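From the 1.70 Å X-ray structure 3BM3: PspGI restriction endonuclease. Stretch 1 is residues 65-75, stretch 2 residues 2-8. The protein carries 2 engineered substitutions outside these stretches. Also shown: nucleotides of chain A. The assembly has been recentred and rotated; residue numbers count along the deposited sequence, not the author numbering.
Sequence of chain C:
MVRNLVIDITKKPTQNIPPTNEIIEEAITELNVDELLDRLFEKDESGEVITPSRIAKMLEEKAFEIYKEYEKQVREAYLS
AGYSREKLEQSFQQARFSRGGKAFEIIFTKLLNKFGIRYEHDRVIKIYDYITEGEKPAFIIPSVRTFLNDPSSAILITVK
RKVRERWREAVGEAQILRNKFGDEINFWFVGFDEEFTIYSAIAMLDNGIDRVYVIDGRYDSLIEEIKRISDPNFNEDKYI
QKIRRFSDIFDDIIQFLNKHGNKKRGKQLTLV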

# COMPACT_ATOMS: atom_id res chain seq x y z
N GLU C 65 -23.01 -5.50 -4.71
CA GLU C 65 -24.37 -5.00 -4.78
C GLU C 65 -25.16 -5.29 -3.50
O GLU C 65 -25.88 -4.41 -2.98
CB GLU C 65 -25.07 -5.57 -6.02
CG GLU C 65 -26.55 -5.51 -5.99
CD GLU C 65 -27.14 -6.60 -6.87
OE1 GLU C 65 -26.55 -6.87 -7.94
OE2 GLU C 65 -28.17 -7.19 -6.46
N ILE C 66 -25.04 -6.49 -2.95
CA ILE C 66 -25.70 -6.82 -1.71
C ILE C 66 -25.17 -5.95 -0.58
O ILE C 66 -25.96 -5.37 0.19
CB ILE C 66 -25.54 -8.32 -1.38
CG1 ILE C 66 -26.37 -9.12 -2.39
CG2 ILE C 66 -26.02 -8.65 0.01
CD1 ILE C 66 -26.05 -10.60 -2.41
N TYR C 67 -23.85 -5.88 -0.49
CA TYR C 67 -23.22 -5.01 0.49
C TYR C 67 -23.85 -3.61 0.39
O TYR C 67 -24.21 -3.00 1.38
CB TYR C 67 -21.72 -4.92 0.24
CG TYR C 67 -21.16 -3.81 1.05
CD1 TYR C 67 -20.87 -4.00 2.38
CD2 TYR C 67 -21.03 -2.53 0.50
CE1 TYR C 67 -20.42 -2.93 3.15
CE2 TYR C 67 -20.60 -1.49 1.22
CZ TYR C 67 -20.31 -1.68 2.55
OH TYR C 67 -19.92 -0.62 3.28
N LYS C 68 -23.93 -3.07 -0.81
CA LYS C 68 -24.41 -1.68 -0.93
C LYS C 68 -25.84 -1.52 -0.48
O LYS C 68 -26.22 -0.48 0.05
CB LYS C 68 -24.23 -1.16 -2.34
CG LYS C 68 -22.78 -0.92 -2.65
CD LYS C 68 -22.59 -0.18 -3.95
CE LYS C 68 -22.93 -1.02 -5.15
NZ LYS C 68 -22.47 -0.39 -6.41
N GLU C 69 -26.66 -2.54 -0.71
CA GLU C 69 -28.02 -2.52 -0.22
C GLU C 69 -28.05 -2.47 1.28
O GLU C 69 -28.83 -1.73 1.87
CB GLU C 69 -28.79 -3.75 -0.70
CG GLU C 69 -29.01 -3.80 -2.21
CD GLU C 69 -29.72 -5.08 -2.65
OE1 GLU C 69 -30.86 -5.31 -2.19
OE2 GLU C 69 -29.16 -5.85 -3.48
N TYR C 70 -27.20 -3.26 1.91
CA TYR C 70 -27.09 -3.22 3.37
C TYR C 70 -26.53 -1.89 3.84
O TYR C 70 -27.02 -1.31 4.80
CB TYR C 70 -26.22 -4.34 3.87
CG TYR C 70 -26.84 -5.72 3.79
CD1 TYR C 70 -28.21 -5.91 3.96
CD2 TYR C 70 -26.07 -6.85 3.55
CE1 TYR C 70 -28.77 -7.17 3.88
CE2 TYR C 70 -26.62 -8.10 3.48
CZ TYR C 70 -27.97 -8.26 3.66
OH TYR C 70 -28.56 -9.50 3.60
N GLU C 71 -25.53 -1.40 3.14
CA GLU C 71 -24.92 -0.11 3.49
C GLU C 71 -25.98 0.98 3.47
O GLU C 71 -26.01 1.85 4.32
CB GLU C 71 -23.85 0.23 2.47
CG GLU C 71 -23.03 1.44 2.82
CD GLU C 71 -22.06 1.80 1.74
OE1 GLU C 71 -22.50 2.31 0.70
OE2 GLU C 71 -20.85 1.55 1.92
N LYS C 72 -26.87 0.92 2.47
CA LYS C 72 -27.93 1.92 2.31
C LYS C 72 -28.89 1.84 3.47
O LYS C 72 -29.29 2.85 4.05
CB LYS C 72 -28.67 1.67 1.00
CG LYS C 72 -29.79 2.64 0.74
CD LYS C 72 -30.34 2.42 -0.66
CE LYS C 72 -31.53 3.30 -0.91
NZ LYS C 72 -31.17 4.73 -0.72
N GLN C 73 -29.25 0.63 3.87
CA GLN C 73 -30.10 0.48 5.05
C GLN C 73 -29.48 1.09 6.29
O GLN C 73 -30.14 1.79 7.06
CB GLN C 73 -30.37 -0.99 5.33
CG GLN C 73 -31.26 -1.64 4.30
CD GLN C 73 -31.59 -3.05 4.67
OE1 GLN C 73 -31.81 -3.35 5.84
NE2 GLN C 73 -31.58 -3.92 3.69
N VAL C 74 -28.20 0.80 6.48
CA VAL C 74 -27.48 1.29 7.63
C VAL C 74 -27.34 2.81 7.56
O VAL C 74 -27.56 3.52 8.54
CB VAL C 74 -26.12 0.62 7.74
CG1 VAL C 74 -25.29 1.28 8.83
CG2 VAL C 74 -26.30 -0.83 8.06
N ARG C 75 -27.03 3.32 6.38
CA ARG C 75 -26.94 4.76 6.17
C ARG C 75 -28.23 5.45 6.58
O ARG C 75 -28.24 6.43 7.37
CB ARG C 75 -26.66 5.05 4.70
CG ARG C 75 -26.49 6.55 4.45
CD ARG C 75 -26.22 6.84 2.99
NE ARG C 75 -24.87 6.45 2.64
CZ ARG C 75 -24.52 5.38 1.95
NH1 ARG C 75 -25.43 4.54 1.48
NH2 ARG C 75 -23.25 5.14 1.72
P DA A 6 -10.27 -1.67 -4.13
OP1 DA A 6 -9.54 -2.70 -4.92
OP2 DA A 6 -10.97 -0.57 -4.84
O5' DA A 6 -11.29 -2.46 -3.20
C5' DA A 6 -12.31 -1.76 -2.50
C4' DA A 6 -13.54 -1.70 -3.36
O4' DA A 6 -14.18 -3.00 -3.44
C3' DA A 6 -14.61 -0.73 -2.86
O3' DA A 6 -14.98 0.10 -3.95
C2' DA A 6 -15.75 -1.63 -2.45
C1' DA A 6 -15.58 -2.79 -3.40
N9 DA A 6 -16.22 -4.05 -3.00
C8 DA A 6 -16.32 -5.17 -3.77
N7 DA A 6 -16.96 -6.16 -3.19
C5 DA A 6 -17.29 -5.65 -1.95
C6 DA A 6 -17.99 -6.21 -0.86
N6 DA A 6 -18.48 -7.45 -0.86
N1 DA A 6 -18.16 -5.44 0.23
C2 DA A 6 -17.67 -4.19 0.22
N3 DA A 6 -17.00 -3.55 -0.74
C4 DA A 6 -16.84 -4.35 -1.81
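Stretch 2, residues 2-8: VRNLVID

The apolar centre of this contact is the groove that Tyr-70 and Val-74 offer on one flank of the helix, with Leu-5 pressed into it. Leu-5 points its CA-to-CB bond toward the helix and, with chi1 m and chi2 t, brings CD1 to 3.6 Å from Tyr-70 CD1 and 4.1 Å from Val-74 CG2. One methyl thus touches two side chains a single helical turn apart, an economical way for an extended segment to grip a helix. Val-2 and Ile-7 prolong the apolar strip in the two directions. Val-2 sets its CB 3.5 Å from Tyr-70 CE1 and its CG1 3.6 Å from Ile-66 CG2, while Ile-7 CD1 lies 4.3 Å from Val-74 CG2 and reaches the backbone too, 3.3 Å from Gln-73 O.

Stretch 2 forms no regular helix or strand, yet from Arg-3 to Asp-8 its phi and psi values stay in the extended region. It runs in the same general sense as the helix: Val-2 has its CA 6.5 Å from the CA of Ile-66, Leu-5 has its CA 7.2 Å from the CA of Gln-73, and Ile-7 has its CA 6.7 Å from the CA of Val-74. The extended backbone lets Leu-5 and Ile-7 both face the helix while Val-6, between them, points away and makes no contact. Asn-4, also pointing away, adds little.

Tyr-70 supplies much of the helix surface although its CA-to-CB bond points sideways; the ring (chi1 m) swings its end nearer to the segment. Arg-3 O approaches the ring at its edge, 3.5 Å from CE1 of Tyr-70, and the aliphatic part of Arg-3 brings CG to 3.7 Å from Tyr-70 OH.

The polar edge is governed by Gln-73, whose carboxamide reads the backbone of the segment. Gln-73 NE2 donates to Arg-3 O at 3.0 Å, and Gln-73 OE1 accepts from Leu-5 N at 2.8 Å, with N-H...acceptor angles of 172° and 167°. One side chain so satisfies a carbonyl and an amide that an extended segment without a strand partner could leave unpaired, and the two bonds are consistent with the register in which Leu-5 meets Tyr-70 and Val-74. Farther out, Glu-69 OE1 comes to 3.2 Å from Val-2 CG2, a contact without a hydrogen bond.

Tyr-67, Glu-71 and Arg-75 point away from the segment. There Tyr-67 OH donates to Glu-71 OE2 at 2.7 Å, Arg-75 NH2 forms a salt bridge with Glu-71 OE1 at 3.1 Å, and DA6 of chain A lies over one face of the Tyr-67 ring.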

# COMPACT_ATOMS: atom_id res chain seq x y z
N VAL C 2 -32.27 -8.27 -0.66
CA VAL C 2 -31.56 -8.52 0.63
C VAL C 2 -32.53 -8.42 1.80
O VAL C 2 -33.59 -7.79 1.68
CB VAL C 2 -30.43 -7.49 0.83
CG1 VAL C 2 -29.43 -7.59 -0.34
CG2 VAL C 2 -31.00 -6.08 0.93
N ARG C 3 -32.18 -9.02 2.94
CA ARG C 3 -33.06 -8.91 4.11
C ARG C 3 -33.10 -7.50 4.70
O ARG C 3 -32.21 -6.70 4.50
CB ARG C 3 -32.67 -9.92 5.19
CG ARG C 3 -31.39 -9.64 5.93
CD ARG C 3 -31.17 -10.73 6.96
NE ARG C 3 -30.10 -10.41 7.91
CZ ARG C 3 -28.84 -10.80 7.78
NH1 ARG C 3 -28.46 -11.54 6.75
NH2 ARG C 3 -27.94 -10.46 8.70
N ASN C 4 -34.18 -7.20 5.42
CA ASN C 4 -34.28 -5.97 6.18
C ASN C 4 -33.50 -6.13 7.47
O ASN C 4 -33.87 -6.91 8.33
CB ASN C 4 -35.73 -5.63 6.48
CG ASN C 4 -36.53 -5.31 5.23
OD1 ASN C 4 -37.71 -5.63 5.15
ND2 ASN C 4 -35.88 -4.65 4.26
N LEU C 5 -32.41 -5.39 7.59
CA LEU C 5 -31.56 -5.49 8.77
C LEU C 5 -32.23 -4.89 9.98
O LEU C 5 -32.95 -3.90 9.87
CB LEU C 5 -30.23 -4.77 8.57
CG LEU C 5 -29.36 -5.30 7.44
CD1 LEU C 5 -28.19 -4.32 7.15
CD2 LEU C 5 -28.90 -6.71 7.77
N VAL C 6 -31.95 -5.47 11.14
CA VAL C 6 -32.23 -4.85 12.40
C VAL C 6 -30.97 -4.08 12.72
O VAL C 6 -29.86 -4.65 12.81
CB VAL C 6 -32.57 -5.86 13.49
CG1 VAL C 6 -32.83 -5.18 14.81
CG2 VAL C 6 -33.76 -6.72 13.05
N ILE C 7 -31.12 -2.79 12.80
CA ILE C 7 -29.98 -1.91 12.90
C ILE C 7 -29.95 -1.35 14.29
O ILE C 7 -30.90 -0.70 14.72
CB ILE C 7 -30.04 -0.80 11.84
CG1 ILE C 7 -29.90 -1.45 10.45
CG2 ILE C 7 -28.91 0.20 12.09
CD1 ILE C 7 -30.40 -0.64 9.32
N ASP C 8 -28.86 -1.61 15.00
CA ASP C 8 -28.65 -1.08 16.32
C ASP C 8 -27.75 0.12 16.20
O ASP C 8 -26.56 -0.02 16.02
CB ASP C 8 -28.02 -2.16 17.21
CG ASP C 8 -27.68 -1.65 18.60
OD1 ASP C 8 -27.82 -0.44 18.86
OD2 ASP C 8 -27.26 -2.48 19.42